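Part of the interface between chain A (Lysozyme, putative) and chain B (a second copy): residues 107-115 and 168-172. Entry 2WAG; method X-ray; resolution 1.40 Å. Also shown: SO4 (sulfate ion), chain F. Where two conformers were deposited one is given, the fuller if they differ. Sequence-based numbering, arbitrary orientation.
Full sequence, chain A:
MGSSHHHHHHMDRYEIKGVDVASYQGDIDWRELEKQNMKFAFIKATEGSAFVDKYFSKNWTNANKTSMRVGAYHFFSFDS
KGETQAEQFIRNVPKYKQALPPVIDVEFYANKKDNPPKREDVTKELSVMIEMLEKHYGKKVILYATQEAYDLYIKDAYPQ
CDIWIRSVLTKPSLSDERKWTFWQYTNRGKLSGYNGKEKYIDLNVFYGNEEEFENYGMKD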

# COMPACT_ATOMS: atom_id res chain seq x y z
N GLU A 107 -6.23 8.02 -9.56
CA GLU A 107 -4.88 7.61 -9.16
C GLU A 107 -4.33 6.64 -10.19
O GLU A 107 -5.08 6.11 -11.02
CB GLU A 107 -4.86 6.96 -7.76
CG GLU A 107 -5.62 5.66 -7.66
CD GLU A 107 -5.68 5.20 -6.23
OE1 GLU A 107 -4.64 4.70 -5.71
OE2 GLU A 107 -6.74 5.34 -5.58
N PHE A 108 -3.03 6.40 -10.13
CA PHE A 108 -2.45 5.44 -11.05
C PHE A 108 -2.79 3.99 -10.70
O PHE A 108 -2.98 3.65 -9.53
CB PHE A 108 -0.95 5.63 -11.17
CG PHE A 108 -0.59 6.91 -11.84
CD1 PHE A 108 -0.87 7.08 -13.19
CD2 PHE A 108 -0.02 7.96 -11.14
CE1 PHE A 108 -0.58 8.26 -13.83
CE2 PHE A 108 0.27 9.17 -11.79
CZ PHE A 108 -0.00 9.30 -13.15
N TYR A 109 -2.85 3.16 -11.73
CA TYR A 109 -3.13 1.74 -11.60
C TYR A 109 -2.54 1.03 -12.81
O TYR A 109 -2.08 1.67 -13.75
CB TYR A 109 -4.64 1.50 -11.53
CG TYR A 109 -5.40 2.00 -12.74
CD1 TYR A 109 -5.66 1.17 -13.82
CD2 TYR A 109 -5.85 3.31 -12.80
CE1 TYR A 109 -6.35 1.62 -14.92
CE2 TYR A 109 -6.54 3.78 -13.91
CZ TYR A 109 -6.79 2.93 -14.96
OH TYR A 109 -7.48 3.38 -16.06
N ALA A 110 -2.57 -0.30 -12.79
CA ALA A 110 -2.02 -1.08 -13.89
C ALA A 110 -0.68 -0.53 -14.35
O ALA A 110 0.25 -0.39 -13.55
CB ALA A 110 -3.01 -1.11 -15.05
N ASN A 111 -0.57 -0.22 -15.64
CA ASN A 111 0.68 0.28 -16.20
C ASN A 111 0.64 1.77 -16.53
O ASN A 111 1.53 2.30 -17.20
CB ASN A 111 1.06 -0.51 -17.46
CG ASN A 111 1.35 -1.97 -17.15
OD1 ASN A 111 0.94 -2.86 -17.89
ND2 ASN A 111 2.07 -2.22 -16.06
N LYS A 112 -0.42 2.45 -16.09
CA LYS A 112 -0.72 3.79 -16.58
C LYS A 112 0.37 4.81 -16.24
O LYS A 112 0.57 5.80 -16.96
CB LYS A 112 -2.10 4.26 -16.10
CG LYS A 112 -3.25 3.30 -16.43
CD LYS A 112 -3.63 3.27 -17.91
CE LYS A 112 -3.58 4.63 -18.59
NZ LYS A 112 -3.97 4.50 -20.02
N LYS A 113 1.10 4.59 -15.15
CA LYS A 113 2.14 5.52 -14.78
C LYS A 113 3.39 5.43 -15.69
O LYS A 113 4.18 6.35 -15.73
CB LYS A 113 2.51 5.41 -13.29
CG LYS A 113 3.43 6.52 -12.82
CD LYS A 113 3.76 6.47 -11.33
CE LYS A 113 5.05 7.27 -11.04
NZ LYS A 113 5.42 7.29 -9.60
N ASP A 114 3.54 4.33 -16.44
CA ASP A 114 4.64 4.24 -17.42
C ASP A 114 4.47 5.25 -18.54
O ASP A 114 5.44 5.65 -19.18
CB ASP A 114 4.72 2.84 -18.04
CG ASP A 114 5.31 1.80 -17.09
OD1 ASP A 114 6.28 2.11 -16.38
OD2 ASP A 114 4.81 0.65 -17.11
N ASN A 115 3.23 5.65 -18.81
CA ASN A 115 2.94 6.62 -19.86
C ASN A 115 1.75 7.46 -19.44
O ASN A 115 0.62 7.23 -19.89
CB ASN A 115 2.63 5.90 -21.17
CG ASN A 115 3.82 5.13 -21.69
OD1 ASN A 115 4.76 5.71 -22.24
ND2 ASN A 115 3.79 3.81 -21.52
N VAL B 168 5.75 -0.50 -7.82
CA VAL B 168 4.42 -1.12 -7.98
C VAL B 168 3.52 -0.43 -9.00
O VAL B 168 2.43 -0.93 -9.26
CB VAL B 168 3.68 -1.30 -6.63
CG1 VAL B 168 4.53 -2.09 -5.64
CG2 VAL B 168 3.25 0.02 -6.02
N LEU B 169 3.99 0.67 -9.59
CA LEU B 169 3.19 1.39 -10.59
C LEU B 169 3.88 1.52 -11.94
O LEU B 169 3.25 1.91 -12.92
CB LEU B 169 2.85 2.80 -10.07
CG LEU B 169 1.93 2.88 -8.86
CD1 LEU B 169 1.76 4.35 -8.38
CD2 LEU B 169 0.62 2.25 -9.18
N THR B 170 5.17 1.21 -11.99
CA THR B 170 5.92 1.40 -13.22
C THR B 170 6.93 0.28 -13.38
O THR B 170 7.19 -0.50 -12.47
CB THR B 170 6.76 2.70 -13.21
OG1 THR B 170 7.78 2.62 -12.19
CG2 THR B 170 5.91 3.95 -12.99
N LYS B 171 7.51 0.21 -14.57
CA LYS B 171 8.67 -0.63 -14.76
C LYS B 171 9.80 -0.17 -13.83
O LYS B 171 9.88 1.00 -13.44
CB LYS B 171 9.12 -0.53 -16.21
CG LYS B 171 8.11 -1.09 -17.20
CD LYS B 171 8.62 -1.06 -18.64
CE LYS B 171 7.94 -2.14 -19.46
NZ LYS B 171 6.51 -2.33 -19.10
N PRO B 172 10.67 -1.09 -13.43
CA PRO B 172 11.67 -0.77 -12.42
C PRO B 172 12.86 -0.02 -12.97
O PRO B 172 13.38 -0.35 -14.04
CB PRO B 172 12.11 -2.15 -11.92
CG PRO B 172 11.94 -3.04 -13.17
CD PRO B 172 10.69 -2.51 -13.83
S SO4 F . 5.93 2.83 -6.16
O1 SO4 F . 6.53 3.68 -5.11
O2 SO4 F . 6.68 3.28 -7.30
O3 SO4 F . 6.20 1.49 -5.81
O4 SO4 F . 4.58 3.30 -6.13
O HOH W 1 0.65 2.76 -13.03
O HOH W 2 -0.02 -0.51 -10.76
O HOH W 3 4.41 -0.75 -19.35

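Where two segments meet without pairing as strands, water often links backbone groups that do not bond directly. The contact between these two lysozyme copies, burying 373 Å² over both stretches, illustrates the principle.

V168(B) contributes through its backbone. Its N donates to O3 of the sulfate, 2.9 Å away, while water 2 donates both to V168(B) O (2.9 Å) and to A110(A) O (2.8 Å), joining the chains.

L169(B) gives up the largest area, 102 Å². Its side chain (m, t) lays CD1 4.1 Å from CB of F108(A) and CD2 3.9 Å from the carbonyl O of F108(A), whose ring leads away from the contact. A branched aliphatic group suits such a place, since it needs no polar partner. The carbonyl does: L169(B) O lies 2.7 Å from water 1, which also bonds Y109(A) O at 3.0 Å and accepts from K113(A) N at 2.8 Å. The water thus sits against the type II' turn from Y109(A) to K112(A), which is closed by K112(A) N to Y109(A) O at 3.0 Å.

The CA atoms nearest each other across the contact are those of T170(B) and D114(A), 5.2 Å apart. The methyl CG2 of T170(B) packs 3.6 Å from CG of K113(A), whose extended chain offers methylenes here while its NZ is bonded elsewhere in the structure. The hydroxyl OG1 turns to its own chain, donating to K171(B) O at 2.9 Å.

K171(B) supplies the direct hydrogen bond between the stretches: its N donates to D114(A) OD1 at 2.9 Å and 163°, nearly straight. The carboxylate also faces the lysine's charge, but the salt bridge from D114(A) OD2 to K171(B) NZ is long, 4.0 Å. Water 3 bridges the pair, donating to D114(A) OD2 at 2.7 Å and accepting from K171(B) NZ at 2.6 Å.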